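Long-range contacts in YaeO (Vibrio cholerae serotype O1, PDB 6JIE), which inhibits Rho-dependent transcription termination by dissociating the Rho hexamer, and structurally resembles the RNA chaperone Hfq: residues A[17-22]-A[68-73]; A[32-37]-A[45-50]. All blocks are in the same frame, centred on the assembly; numbering follows the deposited sequence.

Contact 1 of 2, residues A[17-22]-A[68-73]; sequences HLPVKL and ALSEQP
P19 and L69 meet at the end of an antiparallel ladder, where strand 63-68 ends and the chain leaves it as a loop, beside the start of strand 19-24. The last bridge is V20 with A68, a non-hydrogen-bonded pair. Next to it, L69 N donates to P19 O at 2.9 Å. The N-H points nearly straight at the oxygen (165°), but the donor sits above the carbonyl plane. P19 O also accepts a hydrogen bond from a water, so two donors grip it. P19 has no N-H, so its backbone can bond here only through the carbonyl.

The same water ties the loop together. It accepts from Q72 NE2 at 3.1 Å and is hydrogen-bonded to S70 OG at 2.8 Å. A chi1 of 60° sets S70 OG between the backbone N and the carbonyl carbon, where it reaches both the water and P19 CG, the latter at 3.4 Å. The Q72 chain bends at chi2 (87°). Its amide N touches L18 CD1 at 3.6 Å as the two side chains cross obliquely. The other end of the amide, OE1, accepts from the backbone N of H74 and F75.

L69 supplies the apolar part. Its CB packs on P19 CB, and its CD2 meets K21 CB at 4.0 Å. Its CD1 lies against the V20 carbonyl, 3.6 Å from V20 O. The extended K21 chain then leads away, and its NZ makes a long, weak ion pair with E67.

On the other edge of strand 19-24, V20 and L22 bond to G32 and Y30. F75 packs on L18, V20 and A68. Helix 9-15 ends in a Schellman motif at H17, just before this strand. L15 and E11 of the second subunit pack on L69, P19 and S70.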
# COMPACT_ATOMS: atom_id res chain seq x y z
N HIS A 17 8.10 -2.68 -2.70
CA HIS A 17 7.14 -2.18 -1.71
C HIS A 17 5.73 -2.67 -2.01
O HIS A 17 4.78 -1.89 -2.15
CB HIS A 17 7.18 -0.65 -1.63
CG HIS A 17 8.48 -0.14 -1.10
ND1 HIS A 17 9.06 -0.66 0.03
CD2 HIS A 17 9.32 0.82 -1.55
CE1 HIS A 17 10.20 -0.02 0.27
NE2 HIS A 17 10.37 0.88 -0.68
N LEU A 18 5.60 -3.97 -2.10
CA LEU A 18 4.32 -4.53 -2.50
C LEU A 18 3.36 -4.54 -1.32
O LEU A 18 3.76 -4.83 -0.20
CB LEU A 18 4.51 -5.95 -3.00
CG LEU A 18 5.30 -6.12 -4.30
CD1 LEU A 18 5.27 -7.58 -4.73
CD2 LEU A 18 4.73 -5.23 -5.39
N PRO A 19 2.07 -4.28 -1.57
CA PRO A 19 1.06 -4.51 -0.53
C PRO A 19 0.86 -6.01 -0.33
O PRO A 19 0.61 -6.74 -1.30
CB PRO A 19 -0.20 -3.85 -1.10
CG PRO A 19 -0.01 -3.93 -2.59
CD PRO A 19 1.48 -3.78 -2.81
N VAL A 20 0.96 -6.47 0.92
CA VAL A 20 0.89 -7.89 1.22
C VAL A 20 0.10 -8.15 2.49
O VAL A 20 0.03 -7.30 3.38
CB VAL A 20 2.28 -8.56 1.36
CG1 VAL A 20 3.02 -8.52 0.01
CG2 VAL A 20 3.11 -7.89 2.44
N LYS A 21 -0.48 -9.34 2.55
CA LYS A 21 -1.10 -9.90 3.73
C LYS A 21 -0.19 -11.01 4.24
O LYS A 21 0.07 -11.99 3.51
CB LYS A 21 -2.50 -10.44 3.42
CG LYS A 21 -3.13 -11.27 4.54
CD LYS A 21 -4.40 -11.94 4.01
CE LYS A 21 -4.91 -13.04 4.91
NZ LYS A 21 -5.95 -13.86 4.21
N LEU A 22 0.27 -10.89 5.47
CA LEU A 22 1.15 -11.87 6.07
C LEU A 22 0.39 -12.66 7.12
O LEU A 22 -0.28 -12.07 7.98
CB LEU A 22 2.37 -11.22 6.72
CG LEU A 22 3.19 -10.30 5.82
CD1 LEU A 22 4.38 -9.82 6.61
CD2 LEU A 22 3.63 -11.02 4.58
N ALA A 68 -0.30 -11.56 -2.01
CA ALA A 68 -0.34 -10.28 -2.70
C ALA A 68 -1.69 -9.59 -2.53
O ALA A 68 -2.75 -10.22 -2.68
CB ALA A 68 -0.07 -10.49 -4.19
N LEU A 69 -1.67 -8.29 -2.22
CA LEU A 69 -2.89 -7.49 -2.19
C LEU A 69 -3.02 -6.60 -3.42
O LEU A 69 -3.89 -5.72 -3.46
CB LEU A 69 -2.95 -6.64 -0.92
CG LEU A 69 -2.97 -7.44 0.38
CD1 LEU A 69 -2.99 -6.52 1.59
CD2 LEU A 69 -4.16 -8.41 0.40
N SER A 70 -2.17 -6.79 -4.42
CA SER A 70 -2.32 -6.09 -5.69
C SER A 70 -2.04 -7.05 -6.82
O SER A 70 -1.47 -8.13 -6.62
CB SER A 70 -1.37 -4.89 -5.80
OG SER A 70 -0.03 -5.34 -5.71
N GLU A 71 -2.43 -6.64 -8.02
CA GLU A 71 -2.11 -7.39 -9.22
C GLU A 71 -0.66 -7.13 -9.59
O GLU A 71 -0.27 -5.98 -9.83
CB GLU A 71 -3.04 -6.99 -10.37
CG GLU A 71 -2.85 -7.79 -11.64
CD GLU A 71 -3.07 -6.95 -12.88
OE1 GLU A 71 -2.10 -6.73 -13.63
OE2 GLU A 71 -4.21 -6.49 -13.10
N GLN A 72 0.14 -8.18 -9.61
CA GLN A 72 1.51 -8.11 -10.09
C GLN A 72 1.93 -9.50 -10.53
O GLN A 72 1.28 -10.49 -10.18
CB GLN A 72 2.45 -7.55 -9.01
CG GLN A 72 2.07 -7.85 -7.57
CD GLN A 72 2.64 -9.18 -7.10
OE1 GLN A 72 3.22 -9.93 -7.88
NE2 GLN A 72 2.46 -9.47 -5.83
N PRO A 73 2.97 -9.61 -11.36
CA PRO A 73 3.29 -10.90 -11.98
C PRO A 73 4.11 -11.84 -11.10
O PRO A 73 4.47 -12.92 -11.57
CB PRO A 73 4.10 -10.49 -13.21
CG PRO A 73 4.82 -9.28 -12.74
CD PRO A 73 3.80 -8.53 -11.92
O HOH W 1 1.04 -7.31 -4.07

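Contact 2 of 2, residues A[32-37]-A[45-50]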
# COMPACT_ATOMS: atom_id res chain seq x y z
N GLY A 32 -0.26 -4.88 5.07
CA GLY A 32 0.38 -3.58 4.90
C GLY A 32 1.29 -3.58 3.70
O GLY A 32 1.14 -4.40 2.79
N VAL A 33 2.25 -2.66 3.72
CA VAL A 33 3.22 -2.50 2.65
C VAL A 33 4.55 -3.10 3.10
O VAL A 33 5.06 -2.75 4.18
CB VAL A 33 3.38 -1.03 2.25
CG1 VAL A 33 4.44 -0.87 1.15
CG2 VAL A 33 2.02 -0.47 1.82
N ALA A 34 5.10 -4.00 2.30
CA ALA A 34 6.40 -4.60 2.60
C ALA A 34 7.49 -3.55 2.48
O ALA A 34 7.74 -3.03 1.39
CB ALA A 34 6.67 -5.75 1.64
N ALA A 35 8.14 -3.23 3.60
CA ALA A 35 9.06 -2.10 3.66
C ALA A 35 10.51 -2.51 3.48
O ALA A 35 11.22 -1.95 2.64
CB ALA A 35 8.88 -1.36 4.99
N ASP A 36 10.98 -3.47 4.28
CA ASP A 36 12.39 -3.80 4.27
C ASP A 36 12.57 -5.10 5.04
O ASP A 36 11.67 -5.54 5.77
CB ASP A 36 13.24 -2.68 4.88
CG ASP A 36 14.70 -2.73 4.44
OD1 ASP A 36 15.09 -3.67 3.70
OD2 ASP A 36 15.46 -1.82 4.83
N THR A 37 13.72 -5.71 4.85
CA THR A 37 14.15 -6.80 5.70
C THR A 37 15.21 -6.26 6.64
O THR A 37 16.08 -5.48 6.24
CB THR A 37 14.71 -7.97 4.89
OG1 THR A 37 15.67 -7.47 3.96
CG2 THR A 37 13.59 -8.67 4.12
N GLU A 45 15.88 -12.36 12.00
CA GLU A 45 15.56 -11.81 10.68
C GLU A 45 14.07 -11.49 10.62
O GLU A 45 13.24 -12.33 10.96
CB GLU A 45 15.91 -12.79 9.57
CG GLU A 45 17.38 -13.15 9.43
CD GLU A 45 17.66 -13.86 8.11
OE1 GLU A 45 17.48 -13.23 7.05
OE2 GLU A 45 18.05 -15.05 8.14
N CYS A 46 13.75 -10.29 10.15
CA CYS A 46 12.37 -9.82 10.11
C CYS A 46 12.08 -9.17 8.76
O CYS A 46 12.98 -8.70 8.06
CB CYS A 46 12.08 -8.81 11.22
SG CYS A 46 12.10 -9.55 12.86
N ILE A 47 10.80 -9.15 8.42
CA ILE A 47 10.29 -8.22 7.42
C ILE A 47 9.64 -7.06 8.15
O ILE A 47 8.89 -7.26 9.11
CB ILE A 47 9.31 -8.90 6.46
CG1 ILE A 47 8.66 -7.85 5.53
CG2 ILE A 47 8.27 -9.67 7.23
CD1 ILE A 47 7.73 -8.44 4.50
N ALA A 48 9.96 -5.83 7.73
CA ALA A 48 9.29 -4.65 8.26
C ALA A 48 8.04 -4.42 7.43
O ALA A 48 8.13 -4.24 6.22
CB ALA A 48 10.20 -3.43 8.21
N LEU A 49 6.88 -4.48 8.08
CA LEU A 49 5.60 -4.36 7.40
C LEU A 49 4.93 -3.09 7.90
O LEU A 49 4.61 -2.98 9.08
CB LEU A 49 4.72 -5.58 7.66
CG LEU A 49 3.37 -5.58 6.93
CD1 LEU A 49 3.58 -5.82 5.45
CD2 LEU A 49 2.47 -6.64 7.52
N ARG A 50 4.71 -2.14 7.00
CA ARG A 50 4.06 -0.88 7.37
C ARG A 50 2.56 -1.07 7.27
O ARG A 50 2.00 -1.10 6.17
CB ARG A 50 4.55 0.26 6.48
CG ARG A 50 6.03 0.51 6.56
CD ARG A 50 6.39 1.94 6.16
NE ARG A 50 7.80 2.06 5.82
CZ ARG A 50 8.78 2.16 6.72
NH1 ARG A 50 8.50 2.16 8.01
NH2 ARG A 50 10.04 2.25 6.31
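A35 and D36 both face A48, which makes a classic beta bulge in this antiparallel hairpin. A35 N donates to A48 O at 2.8 Å, and A48 N donates to D36 O at 2.6 Å. Both bonds approach nearly along the C=O axis. The A48 methyl lies against the bulge, with CB 3.5 Å from D36 O. Towards G32, V33 and R50 form a hydrogen-bonded pair with two backbone bonds, each 2.9 Å long.

A35 CB sits over one face of the R50 guanidinium, 3.7 Å from NE. The R50 chain is extended from CG to NE and passes alongside the methyl, with CG also in contact. NE donates its own bond outside the hairpin, to the Y7 hydroxyl of the second subunit. That tyrosine also packs on V33 and A35.

A34, I47 and L49 line the other face. I47 CD1 meets A34 CB at 4.1 Å. L49 CG is anti to the backbone N (chi1 -177°) and lies 4.1 Å from G32 CA. L49 CD1 touches V33 O at 3.6 Å. At the corner, G32 CA lies close to R50 O.

Helix 9-15 covers A34 and I47 through A13 and C14, and I10 meets T37. V20 and L22 of strand 19-24 pack on L49. Strand 55-59 flanks strand 45-50 on its other edge.

How the contacts relate
The contact centres are 12 Å apart. Both segments of contact 2 fall between the two segments of contact 1 along the chain. Contact 1 lies at one end of strands 19-24 and 63-68 in the four-stranded sheet and in the following loop, contact 2 in the three-stranded sheet. The two sheets meet where the chain turns a corner at G32. There segment 17-22 joins them directly: V20 N lies 2.8 Å from G32 O, and L18 O lies 3.0 Å from A34 N, both probable hydrogen bonds. This joins the sheets into one body, consistent with a small Sm-like barrel as in Hfq. Both contacts touch the second subunit and so contribute to the dimer interface.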